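Local coordinates for surface glycoprotein (Trypanosoma brucei, PDB 5KLH), which is a surface antigen of the procyclic insect stage with a bilobed ectodomain, the part modelled here, thought to act as a sensor, at residues R11-K16 against L212-M217; I53-T58 against E205-I210; K157-A162 against S178-F183. One frame throughout, in Å; residues are numbered along the deposited sequence.

Contact 1. Residues R11-K16 against L212-M217; sequences RDNFKK and LERETM
Leu212 CD1 covers one face of the Phe14 ring, 4.1 Å from its centroid and offset toward the rim, a CH-pi contact; Leu212 CB meets the ring atom CE1. Nearby, the Asn13 amide and the Glu215 carboxylate are stacked, their planes 14° apart. The Arg214 guanidinium instead meets Asn13 and Glu215 at its edge, in plane, and its NH2 bonds Tyr176 OH. NH1 gives a hydrogen bond to Asn13 OD1 (2.8 Å, 156° at the hydrogen), and NE gives Glu215 OE2 a nearly straight one on its anti lone pair (2.8 Å), part of a salt bridge within the same helix. The bend of Glu215 at chi2 (-63°) brings CD alongside the amide, 3.3 Å from Asn13 CG. Glu215 OE1 accepts from a water (2.8 Å) that accepts from Phe14 N (2.8 Å), tying the first turn of helix 12-20 to the last turn of helix 208-215. On the apolar side, Val47 of strand 36-47 touches both Phe14 and Leu212. Asn13 OD1 and Glu215 OE2, both acceptors, stand only 2.9 Å apart. The shared guanidinium, its positive charge facing both, would offset their repulsion, so the helices join an apolar side to a charge-compensated polar one, partly exposed to solvent.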
ATOM      1  N   ARG A  11       7.815 -10.373  16.938  1.00 26.46           N
ATOM      2  CA  ARG A  11       6.558  -9.686  17.229  1.00 19.17           C
ATOM      3  C   ARG A  11       6.742  -8.534  18.214  1.00 18.02           C
ATOM      4  O   ARG A  11       5.802  -7.798  18.505  1.00 17.05           O
ATOM      5  CB  ARG A  11       5.524 -10.687  17.771  1.00 17.44           C
ATOM      6  CG  ARG A  11       5.198 -11.801  16.796  1.00 19.16           C
ATOM      7  CD  ARG A  11       4.027 -12.648  17.284  1.00 24.18           C
ATOM      8  NE  ARG A  11       4.250 -13.152  18.637  1.00 23.86           N
ATOM      9  CZ  ARG A  11       3.495 -14.076  19.225  1.00 25.39           C
ATOM     10  NH1 ARG A  11       2.469 -14.607  18.577  1.00 31.93           N
ATOM     11  NH2 ARG A  11       3.776 -14.475  20.459  1.00 24.24           N
ATOM     12  N   ASP A  12       7.956  -8.365  18.718  1.00 23.95           N
ATOM     13  CA  ASP A  12       8.205  -7.370  19.758  1.00 18.94           C
ATOM     14  C   ASP A  12       7.944  -5.933  19.292  1.00 19.99           C
ATOM     15  O   ASP A  12       7.297  -5.152  20.003  1.00 19.47           O
ATOM     16  CB  ASP A  12       9.641  -7.513  20.273  1.00 26.59           C
ATOM     17  CG  ASP A  12       9.978  -6.513  21.366  1.00 38.60           C
ATOM     18  OD1 ASP A  12       9.662  -6.780  22.544  1.00 39.65           O
ATOM     19  OD2 ASP A  12      10.576  -5.465  21.042  1.00 39.14           O
ATOM     20  N   ASN A  13       8.450  -5.583  18.112  1.00 21.83           N
ATOM     21  CA  ASN A  13       8.213  -4.253  17.543  1.00 18.26           C
ATOM     22  C   ASN A  13       6.715  -3.980  17.409  1.00 16.09           C
ATOM     23  O   ASN A  13       6.236  -2.894  17.748  1.00 16.97           O
ATOM     24  CB  ASN A  13       8.917  -4.114  16.183  1.00 20.24           C
ATOM     25  CG  ASN A  13       8.676  -2.762  15.527  1.00 20.10           C
ATOM     26  OD1 ASN A  13       7.566  -2.472  15.078  1.00 26.87           O
ATOM     27  ND2 ASN A  13       9.722  -1.939  15.443  1.00 20.98           N
ATOM     28  N   PHE A  14       5.978  -4.965  16.906  1.00 16.49           N
ATOM     29  CA  PHE A  14       4.536  -4.810  16.788  1.00 15.16           C
ATOM     30  C   PHE A  14       3.865  -4.603  18.146  1.00 17.50           C
ATOM     31  O   PHE A  14       3.035  -3.705  18.291  1.00 13.29           O
ATOM     32  CB  PHE A  14       3.921  -6.008  16.081  1.00 14.15           C
ATOM     33  CG  PHE A  14       2.437  -5.926  15.973  1.00 14.19           C
ATOM     34  CD1 PHE A  14       1.841  -4.944  15.194  1.00 15.41           C
ATOM     35  CD2 PHE A  14       1.627  -6.809  16.665  1.00 14.06           C
ATOM     36  CE1 PHE A  14       0.469  -4.853  15.100  1.00 13.27           C
ATOM     37  CE2 PHE A  14       0.256  -6.721  16.574  1.00 15.24           C
ATOM     38  CZ  PHE A  14      -0.325  -5.737  15.790  1.00 11.95           C
ATOM     39  N   LYS A  15       4.219  -5.426  19.137  1.00 18.35           N
ATOM     40  CA  LYS A  15       3.649  -5.286  20.480  1.00 17.53           C
ATOM     41  C   LYS A  15       3.924  -3.915  21.078  1.00 16.81           C
ATOM     42  O   LYS A  15       3.065  -3.330  21.741  1.00 16.09           O
ATOM     43  CB  LYS A  15       4.188  -6.386  21.417  1.00 17.71           C
ATOM     44  CG  LYS A  15       3.634  -7.757  21.103  1.00 18.10           C
ATOM     45  CD  LYS A  15       4.382  -8.895  21.838  1.00 21.85           C
ATOM     46  CE  LYS A  15       4.334  -8.738  23.346  1.00 27.19           C
ATOM     47  NZ  LYS A  15       5.025  -9.873  24.025  1.00 26.14           N
ATOM     48  N   LYS A  16       5.117  -3.382  20.833  1.00 14.27           N
ATOM     49  CA  LYS A  16       5.445  -2.089  21.381  1.00 14.99           C
ATOM     50  C   LYS A  16       4.577  -1.007  20.745  1.00 12.51           C
ATOM     51  O   LYS A  16       4.146  -0.089  21.426  1.00 16.76           O
ATOM     52  CB  LYS A  16       6.940  -1.808  21.205  1.00 21.59           C
ATOM     53  CG  LYS A  16       7.780  -2.637  22.181  1.00 22.15           C
ATOM     54  CD  LYS A  16       9.276  -2.540  21.912  1.00 40.98           C
ATOM     55  CE  LYS A  16      10.074  -3.118  23.080  1.00 43.74           C
ATOM     56  NZ  LYS A  16      11.517  -3.282  22.747  1.00 54.21           N
ATOM     57  N   LEU A 212       1.238  -3.653  11.870  1.00 11.54           N
ATOM     58  CA  LEU A 212       1.082  -5.027  11.424  1.00 10.57           C
ATOM     59  C   LEU A 212       1.518  -5.186   9.968  1.00 14.74           C
ATOM     60  O   LEU A 212       2.224  -6.145   9.636  1.00 13.63           O
ATOM     61  CB  LEU A 212      -0.369  -5.483  11.614  1.00  7.99           C
ATOM     62  CG  LEU A 212      -0.666  -6.962  11.410  1.00 13.75           C
ATOM     63  CD1 LEU A 212       0.125  -7.792  12.429  1.00 14.38           C
ATOM     64  CD2 LEU A 212      -2.158  -7.223  11.541  1.00 12.64           C
ATOM     65  N   GLU A 213       1.120  -4.242   9.111  1.00  9.48           N
ATOM     66  CA  GLU A 213       1.512  -4.266   7.708  1.00 11.25           C
ATOM     67  C   GLU A 213       3.023  -4.288   7.599  1.00 11.24           C
ATOM     68  O   GLU A 213       3.591  -5.035   6.808  1.00 12.44           O
ATOM     69  CB  GLU A 213       0.966  -3.039   6.956  1.00 12.18           C
ATOM     70  CG  GLU A 213      -0.507  -3.118   6.621  1.00 14.28           C
ATOM     71  CD  GLU A 213      -0.817  -4.146   5.541  1.00 15.88           C
ATOM     72  OE1 GLU A 213      -0.230  -4.078   4.441  1.00 11.95           O
ATOM     73  OE2 GLU A 213      -1.657  -5.041   5.782  1.00 20.04           O
ATOM     74  N   ARG A 214       3.663  -3.453   8.406  1.00 12.65           N
ATOM     75  CA  ARG A 214       5.117  -3.339   8.371  1.00 12.96           C
ATOM     76  C   ARG A 214       5.795  -4.603   8.860  1.00 14.74           C
ATOM     77  O   ARG A 214       6.647  -5.172   8.169  1.00 14.25           O
ATOM     78  CB  ARG A 214       5.595  -2.161   9.217  1.00 14.62           C
ATOM     79  CG  ARG A 214       7.107  -1.977   9.175  1.00 20.35           C
ATOM     80  CD  ARG A 214       7.563  -0.846  10.069  1.00 19.36           C
ATOM     81  NE  ARG A 214       7.210  -1.102  11.463  1.00 18.72           N
ATOM     82  CZ  ARG A 214       6.379  -0.358  12.179  1.00 16.89           C
ATOM     83  NH1 ARG A 214       6.121  -0.697  13.436  1.00 20.04           N
ATOM     84  NH2 ARG A 214       5.809   0.724  11.654  1.00 20.07           N
ATOM     85  N   GLU A 215       5.412  -5.037  10.055  1.00 12.84           N
ATOM     86  CA  GLU A 215       6.146  -6.100  10.742  1.00 15.65           C
ATOM     87  C   GLU A 215       5.852  -7.485  10.176  1.00 16.53           C
ATOM     88  O   GLU A 215       6.593  -8.435  10.443  1.00 19.35           O
ATOM     89  CB  GLU A 215       5.842  -6.070  12.237  1.00 17.29           C
ATOM     90  CG  GLU A 215       6.288  -4.814  12.939  1.00 14.38           C
ATOM     91  CD  GLU A 215       7.794  -4.621  12.885  1.00 25.60           C
ATOM     92  OE1 GLU A 215       8.537  -5.566  13.225  1.00 21.22           O
ATOM     93  OE2 GLU A 215       8.239  -3.520  12.500  1.00 29.60           O
ATOM     94  N   THR A 216       4.790  -7.599   9.391  1.00 14.15           N
ATOM     95  CA  THR A 216       4.491  -8.844   8.695  1.00 14.73           C
ATOM     96  C   THR A 216       4.717  -8.754   7.193  1.00 17.71           C
ATOM     97  O   THR A 216       4.318  -9.652   6.453  1.00 19.50           O
ATOM     98  CB  THR A 216       3.040  -9.286   8.916  1.00 17.54           C
ATOM     99  OG1 THR A 216       2.157  -8.390   8.227  1.00 14.26           O
ATOM    100  CG2 THR A 216       2.708  -9.314  10.411  1.00 19.43           C
ATOM    101  N   MET A 217       5.332  -7.660   6.750  1.00 16.23           N
ATOM    102  CA  MET A 217       5.546  -7.424   5.322  1.00 14.27           C
ATOM    103  C   MET A 217       4.307  -7.671   4.457  1.00 15.20           C
ATOM    104  O   MET A 217       4.384  -8.331   3.415  1.00 17.78           O
ATOM    105  CB  MET A 217       6.714  -8.283   4.818  1.00 19.42           C
ATOM    106  CG  MET A 217       8.007  -7.950   5.502  1.00 21.81           C
ATOM    107  SD  MET A 217       9.427  -8.761   4.751  1.00 41.63           S
ATOM    108  CE  MET A 217       9.198 -10.436   5.345  1.00 34.82           C
TER
HETATM  109  O   HOH W   1       7.216  -6.904  15.349  1.00 21.36           O

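Contact 2. Residues I53-T58 against E205-I210; sequences IPSVYT and EGDPFI
Asp207 OD2 is gripped by two donors, Ser55 OG from strand 51-63 and Phe209 N from the start of its own helix. The serine hydroxyl gives the shorter bond, 2.6 Å from OG to OD2, arriving on the syn side and 17° out of the carboxylate plane. Phe209 N comes to the anti side at 2.8 Å, which makes Asp207 the N-cap of helix 208-215. The other oxygen, OD1, spends its syn lone pair on Val56 N, in a bond of 2.9 Å that is almost straight (174°). Chi1 (-162°) turns Asp207 CG toward the strand; the two oxygens link strand and helix. Beside these bonds the Pro208 ring lies against the strand: its CB packs on Ile53 CG2 at 3.5 Å, and its CG stands 3.1 Å from Pro54 O, a buried carbonyl with no polar partner in the model. Gln43 of strand 36-47 also bonds Ser55 OG, and Phe21 touches Asp207 and Pro208. Although Val56 O, another acceptor, lies 3.2 Å from Asp207 OD1 unbonded, three donors and the positive end of the helix dipole would be expected to stabilise the buried carboxylate as an anion, consistent with Asp207, as N-cap, anchoring the helix start against the sheet.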
ATOM      1  N   ILE A  53      -6.877  -6.543  18.328  1.00 11.94           N
ATOM      2  CA  ILE A  53      -6.039  -5.345  18.420  1.00 12.56           C
ATOM      3  C   ILE A  53      -6.796  -4.149  17.862  1.00  8.74           C
ATOM      4  O   ILE A  53      -7.288  -4.227  16.742  1.00 12.23           O
ATOM      5  CB  ILE A  53      -4.730  -5.514  17.616  1.00 16.09           C
ATOM      6  CG1 ILE A  53      -4.024  -6.836  17.959  1.00 19.92           C
ATOM      7  CG2 ILE A  53      -3.815  -4.306  17.797  1.00 13.62           C
ATOM      8  CD1 ILE A  53      -3.522  -6.913  19.363  1.00 19.22           C
ATOM      9  N   PRO A  54      -6.911  -3.060  18.634  1.00 10.67           N
ATOM     10  CA  PRO A  54      -7.666  -1.895  18.149  1.00 13.09           C
ATOM     11  C   PRO A  54      -6.971  -1.172  17.005  1.00 11.07           C
ATOM     12  O   PRO A  54      -5.744  -1.144  16.916  1.00 14.77           O
ATOM     13  CB  PRO A  54      -7.750  -0.983  19.376  1.00 16.01           C
ATOM     14  CG  PRO A  54      -6.575  -1.347  20.187  1.00 22.54           C
ATOM     15  CD  PRO A  54      -6.337  -2.823  19.967  1.00 15.97           C
ATOM     16  N   SER A  55      -7.782  -0.569  16.143  1.00 11.81           N
ATOM     17  CA  SER A  55      -7.291   0.206  15.010  1.00 12.10           C
ATOM     18  C   SER A  55      -8.369   1.237  14.756  1.00 14.96           C
ATOM     19  O   SER A  55      -9.555   0.918  14.848  1.00 17.27           O
ATOM     20  CB  SER A  55      -7.048  -0.687  13.785  1.00 15.20           C
ATOM     21  OG  SER A  55      -6.812   0.073  12.601  1.00 13.87           O
ATOM     22  N   VAL A  56      -7.969   2.470  14.467  1.00 11.81           N
ATOM     23  CA  VAL A  56      -8.934   3.546  14.336  1.00 11.35           C
ATOM     24  C   VAL A  56      -8.592   4.383  13.113  1.00 11.94           C
ATOM     25  O   VAL A  56      -7.441   4.784  12.938  1.00 13.61           O
ATOM     26  CB  VAL A  56      -8.954   4.454  15.587  1.00 13.10           C
ATOM     27  CG1 VAL A  56      -9.957   5.578  15.392  1.00 12.53           C
ATOM     28  CG2 VAL A  56      -9.306   3.650  16.823  1.00 17.94           C
ATOM     29  N   TYR A  57      -9.572   4.619  12.248  1.00 11.98           N
ATOM     30  CA  TYR A  57      -9.350   5.469  11.085  1.00 10.95           C
ATOM     31  C   TYR A  57     -10.585   6.332  10.855  1.00 10.87           C
ATOM     32  O   TYR A  57     -11.644   6.075  11.421  1.00 13.74           O
ATOM     33  CB  TYR A  57      -9.026   4.621   9.847  1.00 10.27           C
ATOM     34  CG  TYR A  57     -10.076   3.593   9.491  1.00 11.98           C
ATOM     35  CD1 TYR A  57     -10.042   2.324  10.049  1.00 18.95           C
ATOM     36  CD2 TYR A  57     -11.082   3.885   8.577  1.00 11.56           C
ATOM     37  CE1 TYR A  57     -11.002   1.377   9.727  1.00 17.14           C
ATOM     38  CE2 TYR A  57     -12.036   2.947   8.248  1.00 14.82           C
ATOM     39  CZ  TYR A  57     -11.988   1.695   8.828  1.00 19.73           C
ATOM     40  OH  TYR A  57     -12.935   0.761   8.498  1.00 18.25           O
ATOM     41  N   THR A  58     -10.462   7.367  10.045  1.00  8.86           N
ATOM     42  CA  THR A  58     -11.653   8.086   9.623  1.00  8.65           C
ATOM     43  C   THR A  58     -11.821   7.898   8.114  1.00 11.07           C
ATOM     44  O   THR A  58     -10.828   7.769   7.381  1.00 10.51           O
ATOM     45  CB  THR A  58     -11.589   9.564  10.031  1.00  9.58           C
ATOM     46  OG1 THR A  58     -12.873  10.162   9.861  1.00 10.80           O
ATOM     47  CG2 THR A  58     -10.561  10.335   9.201  1.00 10.20           C
ATOM     48  N   GLU A 205      -0.061   7.408  11.824  1.00 10.33           N
ATOM     49  CA  GLU A 205       1.173   6.647  11.655  1.00  9.73           C
ATOM     50  C   GLU A 205       1.347   5.524  12.658  1.00 12.57           C
ATOM     51  O   GLU A 205       1.875   4.471  12.319  1.00 14.05           O
ATOM     52  CB  GLU A 205       2.407   7.564  11.755  1.00 13.58           C
ATOM     53  CG  GLU A 205       2.735   8.319  10.516  1.00 18.22           C
ATOM     54  CD  GLU A 205       4.101   8.984  10.598  1.00 18.93           C
ATOM     55  OE1 GLU A 205       4.568   9.306  11.725  1.00 21.26           O
ATOM     56  OE2 GLU A 205       4.687   9.221   9.530  1.00 14.62           O
ATOM     57  N   GLY A 206       0.963   5.764  13.908  1.00 10.97           N
ATOM     58  CA  GLY A 206       1.169   4.752  14.930  1.00 14.11           C
ATOM     59  C   GLY A 206       0.075   3.700  15.021  1.00 16.45           C
ATOM     60  O   GLY A 206       0.071   2.894  15.960  1.00 13.47           O
ATOM     61  N   ASP A 207      -0.846   3.677  14.059  1.00 11.28           N
ATOM     62  CA  ASP A 207      -1.931   2.686  14.126  1.00  9.60           C
ATOM     63  C   ASP A 207      -1.412   1.263  14.041  1.00  9.83           C
ATOM     64  O   ASP A 207      -0.502   0.978  13.276  1.00 11.71           O
ATOM     65  CB  ASP A 207      -2.948   2.908  13.012  1.00 11.08           C
ATOM     66  CG  ASP A 207      -4.254   2.219  13.299  1.00 12.38           C
ATOM     67  OD1 ASP A 207      -5.103   2.869  13.936  1.00 11.54           O
ATOM     68  OD2 ASP A 207      -4.430   1.044  12.880  1.00 13.18           O
ATOM     69  N   PRO A 208      -2.010   0.343  14.813  1.00 11.76           N
ATOM     70  CA  PRO A 208      -1.560  -1.047  14.728  1.00  8.30           C
ATOM     71  C   PRO A 208      -1.773  -1.665  13.343  1.00  9.45           C
ATOM     72  O   PRO A 208      -1.092  -2.626  12.988  1.00 12.49           O
ATOM     73  CB  PRO A 208      -2.430  -1.745  15.780  1.00 11.09           C
ATOM     74  CG  PRO A 208      -2.646  -0.681  16.822  1.00 11.41           C
ATOM     75  CD  PRO A 208      -2.884   0.568  15.981  1.00 13.82           C
ATOM     76  N   PHE A 209      -2.717  -1.136  12.570  1.00  9.90           N
ATOM     77  CA  PHE A 209      -2.898  -1.626  11.202  1.00  8.01           C
ATOM     78  C   PHE A 209      -1.603  -1.421  10.399  1.00 10.13           C
ATOM     79  O   PHE A 209      -1.161  -2.317   9.667  1.00 12.30           O
ATOM     80  CB  PHE A 209      -4.080  -0.908  10.526  1.00 10.68           C
ATOM     81  CG  PHE A 209      -4.337  -1.337   9.097  1.00  9.83           C
ATOM     82  CD1 PHE A 209      -3.718  -0.690   8.045  1.00  9.79           C
ATOM     83  CD2 PHE A 209      -5.230  -2.355   8.815  1.00 18.67           C
ATOM     84  CE1 PHE A 209      -3.950  -1.069   6.736  1.00 13.83           C
ATOM     85  CE2 PHE A 209      -5.472  -2.738   7.506  1.00 24.56           C
ATOM     86  CZ  PHE A 209      -4.830  -2.089   6.465  1.00 20.99           C
ATOM     87  N   ILE A 210      -1.007  -0.243  10.534  1.00  9.90           N
ATOM     88  CA  ILE A 210       0.222   0.068   9.807  1.00  8.28           C
ATOM     89  C   ILE A 210       1.387  -0.734  10.396  1.00  9.51           C
ATOM     90  O   ILE A 210       2.175  -1.323   9.655  1.00 12.25           O
ATOM     91  CB  ILE A 210       0.513   1.573   9.833  1.00  8.35           C
ATOM     92  CG1 ILE A 210      -0.502   2.304   8.948  1.00 10.27           C
ATOM     93  CG2 ILE A 210       1.946   1.850   9.399  1.00 10.90           C
ATOM     94  CD1 ILE A 210      -0.428   3.821   9.029  1.00 11.83           C
TER

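Contact 3. Residues K157-A162 against S178-F183; sequences KLYLVA and SALYSF
Tyr159 lays one face of its ring beneath Leu180, whose CG sits over the centre, 3.7 Å from the centroid and 12° off the ring normal. This CH-pi contact is extended by the two methyl branches. CD1 reaches toward the side of the ring that carries CE1, at 3.4 Å from that atom, whereas CD2 lies farther off, near CZ and CE2. The two side chains run obliquely to one another. With its CG anti to the carbonyl carbon (chi1 -71°), Leu180 can lower its branched end onto the aromatic face. Nearer the strand backbone, Tyr159 CB packs against Ala179 CB at 3.9 Å, and Val161 CG2 meets the same methyl at 4.0 Å, so that Ala179 is held by two residues, i and i+2, whose CB atoms both point toward the loop. The backbones approach most closely at Ser178, whose CA-H points at Tyr159 O across 3.5 Å. Hydrogen bonding shapes the loop from within: Ser178 OG accepts from Leu180 N (3.0 Å), an ST turn leading into Leu180, and OG gives a hydrogen bond to the backbone O of Ser187. Ala179 N, buried against Val161 CG2, finds no polar partner in the model.

The contact is therefore chiefly apolar, a loop pressed onto the long strand 145-164. Strand 197-204 runs parallel beside that strand, its Tyr203 touching Ala179, while helix 208-215 closes over the loop through Ile210, which reaches both Ala179 and Val161, and through Phe209 and Glu213, which touch Leu180.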
ATOM      1  N   LYS A 157      -9.935   1.624  -3.063  1.00  9.04           N
ATOM      2  CA  LYS A 157      -9.734   2.004  -1.669  1.00  7.69           C
ATOM      3  C   LYS A 157      -8.423   2.772  -1.590  1.00 10.47           C
ATOM      4  O   LYS A 157      -7.380   2.246  -1.956  1.00  9.62           O
ATOM      5  CB  LYS A 157      -9.719   0.763  -0.765  1.00 12.91           C
ATOM      6  CG  LYS A 157      -9.831   1.077   0.716  1.00 16.96           C
ATOM      7  CD  LYS A 157     -10.154  -0.172   1.547  1.00 27.83           C
ATOM      8  CE  LYS A 157     -11.369  -0.920   1.005  1.00 26.68           C
ATOM      9  NZ  LYS A 157     -11.668  -2.157   1.790  1.00 44.59           N
ATOM     10  N   LEU A 158      -8.486   4.019  -1.121  1.00 10.65           N
ATOM     11  CA  LEU A 158      -7.312   4.857  -1.017  1.00  9.26           C
ATOM     12  C   LEU A 158      -6.956   4.995   0.455  1.00 11.94           C
ATOM     13  O   LEU A 158      -7.802   5.408   1.240  1.00  9.19           O
ATOM     14  CB  LEU A 158      -7.586   6.225  -1.644  1.00  9.35           C
ATOM     15  CG  LEU A 158      -6.445   7.239  -1.553  1.00  7.98           C
ATOM     16  CD1 LEU A 158      -5.341   6.851  -2.497  1.00 11.40           C
ATOM     17  CD2 LEU A 158      -6.958   8.631  -1.867  1.00  9.44           C
ATOM     18  N   TYR A 159      -5.742   4.598   0.829  1.00  7.62           N
ATOM     19  CA  TYR A 159      -5.283   4.676   2.222  1.00  7.33           C
ATOM     20  C   TYR A 159      -4.347   5.846   2.424  1.00 10.24           C
ATOM     21  O   TYR A 159      -3.322   5.932   1.744  1.00 11.86           O
ATOM     22  CB  TYR A 159      -4.545   3.395   2.623  1.00  9.76           C
ATOM     23  CG  TYR A 159      -5.336   2.122   2.490  1.00  8.08           C
ATOM     24  CD1 TYR A 159      -5.533   1.528   1.243  1.00  8.06           C
ATOM     25  CD2 TYR A 159      -5.842   1.485   3.608  1.00 10.44           C
ATOM     26  CE1 TYR A 159      -6.240   0.342   1.127  1.00 13.78           C
ATOM     27  CE2 TYR A 159      -6.546   0.297   3.498  1.00 15.70           C
ATOM     28  CZ  TYR A 159      -6.735  -0.264   2.252  1.00 14.24           C
ATOM     29  OH  TYR A 159      -7.423  -1.447   2.135  1.00 17.80           O
ATOM     30  N   LEU A 160      -4.663   6.729   3.370  1.00  9.24           N
ATOM     31  CA  LEU A 160      -3.837   7.900   3.624  1.00  8.54           C
ATOM     32  C   LEU A 160      -3.339   7.851   5.053  1.00  9.87           C
ATOM     33  O   LEU A 160      -3.974   7.216   5.895  1.00  7.09           O
ATOM     34  CB  LEU A 160      -4.629   9.189   3.374  1.00  9.37           C
ATOM     35  CG  LEU A 160      -5.259   9.312   1.988  1.00  8.84           C
ATOM     36  CD1 LEU A 160      -6.153  10.550   1.877  1.00 10.39           C
ATOM     37  CD2 LEU A 160      -4.164   9.381   0.944  1.00  9.78           C
ATOM     38  N   VAL A 161      -2.205   8.496   5.321  1.00  8.39           N
ATOM     39  CA  VAL A 161      -1.624   8.471   6.664  1.00  7.45           C
ATOM     40  C   VAL A 161      -1.245   9.861   7.155  1.00 11.13           C
ATOM     41  O   VAL A 161      -0.625  10.655   6.430  1.00  9.74           O
ATOM     42  CB  VAL A 161      -0.378   7.539   6.708  1.00  9.84           C
ATOM     43  CG1 VAL A 161       0.149   7.382   8.121  1.00  8.71           C
ATOM     44  CG2 VAL A 161      -0.714   6.166   6.150  1.00 11.35           C
ATOM     45  N   ALA A 162      -1.640  10.152   8.390  1.00 11.49           N
ATOM     46  CA  ALA A 162      -1.227  11.390   9.058  1.00 10.95           C
ATOM     47  C   ALA A 162      -0.254  11.096  10.187  1.00 12.97           C
ATOM     48  O   ALA A 162      -0.383  10.089  10.879  1.00 12.53           O
ATOM     49  CB  ALA A 162      -2.441  12.141   9.603  1.00  9.29           C
ATOM     50  N   SER A 178       1.025   5.397   1.983  1.00  7.38           N
ATOM     51  CA  SER A 178      -0.145   4.540   2.134  1.00  8.02           C
ATOM     52  C   SER A 178      -0.056   3.819   3.467  1.00  7.45           C
ATOM     53  O   SER A 178       1.046   3.661   4.015  1.00 10.47           O
ATOM     54  CB  SER A 178      -0.241   3.529   0.979  1.00  7.78           C
ATOM     55  OG  SER A 178      -1.307   2.603   1.205  1.00 11.97           O
ATOM     56  N   ALA A 179      -1.205   3.384   3.986  1.00  8.38           N
ATOM     57  CA  ALA A 179      -1.202   2.536   5.176  1.00 10.30           C
ATOM     58  C   ALA A 179      -0.882   1.096   4.831  1.00  8.81           C
ATOM     59  O   ALA A 179      -0.541   0.314   5.719  1.00  9.30           O
ATOM     60  CB  ALA A 179      -2.550   2.605   5.902  1.00 12.42           C
ATOM     61  N   LEU A 180      -1.016   0.726   3.552  1.00  9.11           N
ATOM     62  CA  LEU A 180      -0.724  -0.644   3.128  1.00  9.13           C
ATOM     63  C   LEU A 180       0.743  -0.854   2.754  1.00 10.82           C
ATOM     64  O   LEU A 180       1.328  -0.033   2.068  1.00 11.47           O
ATOM     65  CB  LEU A 180      -1.584  -1.037   1.924  1.00 10.37           C
ATOM     66  CG  LEU A 180      -3.080  -1.270   2.048  1.00 15.18           C
ATOM     67  CD1 LEU A 180      -3.584  -1.726   0.690  1.00 15.78           C
ATOM     68  CD2 LEU A 180      -3.346  -2.345   3.083  1.00 14.89           C
ATOM     69  N   TYR A 181       1.330  -1.963   3.192  1.00 12.39           N
ATOM     70  CA  TYR A 181       2.657  -2.364   2.737  1.00  9.82           C
ATOM     71  C   TYR A 181       2.650  -2.419   1.208  1.00 13.54           C
ATOM     72  O   TYR A 181       1.694  -2.940   0.641  1.00 13.90           O
ATOM     73  CB  TYR A 181       2.997  -3.729   3.322  1.00 12.85           C
ATOM     74  CG  TYR A 181       4.415  -4.196   3.137  1.00 10.95           C
ATOM     75  CD1 TYR A 181       5.384  -3.866   4.058  1.00 10.23           C
ATOM     76  CD2 TYR A 181       4.764  -5.008   2.076  1.00 13.58           C
ATOM     77  CE1 TYR A 181       6.678  -4.316   3.921  1.00 11.48           C
ATOM     78  CE2 TYR A 181       6.057  -5.472   1.932  1.00 13.01           C
ATOM     79  CZ  TYR A 181       7.010  -5.110   2.855  1.00 17.16           C
ATOM     80  OH  TYR A 181       8.304  -5.557   2.728  1.00 19.58           O
ATOM     81  N   SER A 182       3.684  -1.915   0.528  1.00 11.71           N
ATOM     82  CA  SER A 182       4.914  -1.389   1.132  1.00 13.81           C
ATOM     83  C   SER A 182       4.948   0.132   1.315  1.00 10.13           C
ATOM     84  O   SER A 182       6.028   0.732   1.295  1.00 10.70           O
ATOM     85  CB  SER A 182       6.115  -1.823   0.283  1.00 14.51           C
ATOM     86  OG  SER A 182       5.840  -1.627  -1.101  1.00 18.42           O
ATOM     87  N   PHE A 183       3.773   0.739   1.491  1.00 12.01           N
ATOM     88  CA  PHE A 183       3.637   2.126   1.944  1.00 10.73           C
ATOM     89  C   PHE A 183       3.974   3.209   0.919  1.00 11.79           C
ATOM     90  O   PHE A 183       4.048   4.378   1.278  1.00 12.94           O
ATOM     91  CB  PHE A 183       4.483   2.356   3.208  1.00  9.52           C
ATOM     92  CG  PHE A 183       4.294   1.285   4.251  1.00  7.69           C
ATOM     93  CD1 PHE A 183       3.039   1.036   4.773  1.00 10.61           C
ATOM     94  CD2 PHE A 183       5.358   0.505   4.670  1.00  9.45           C
ATOM     95  CE1 PHE A 183       2.852   0.047   5.712  1.00  9.66           C
ATOM     96  CE2 PHE A 183       5.182  -0.489   5.613  1.00 13.25           C
ATOM     97  CZ  PHE A 183       3.921  -0.730   6.128  1.00  9.44           C
TER

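Overall arrangement
Helix 208-215 is the common element: contact 1 uses its C-terminal end and contact 2 its N-terminal end, with centres about 12 Å apart, and Phe14 CE1 packs on Pro208 O between them. Contact 3 lies about 11 Å from contact 2 and 16 Å from contact 1, centre to centre; Ile210 and Phe209 reach its loop, and Glu213 OE1 probably hydrogen-bonds Tyr181 N. Contacts 2 and 3 reach the same mixed sheet. Along the chain the contacts are concentric, 3 within 2 and 2 within 1, so the last helix gathers the N-terminal helix, strand 51-63 and the loop 178-183, bringing the N- and C-terminal regions of the chain together, probably within one lobe.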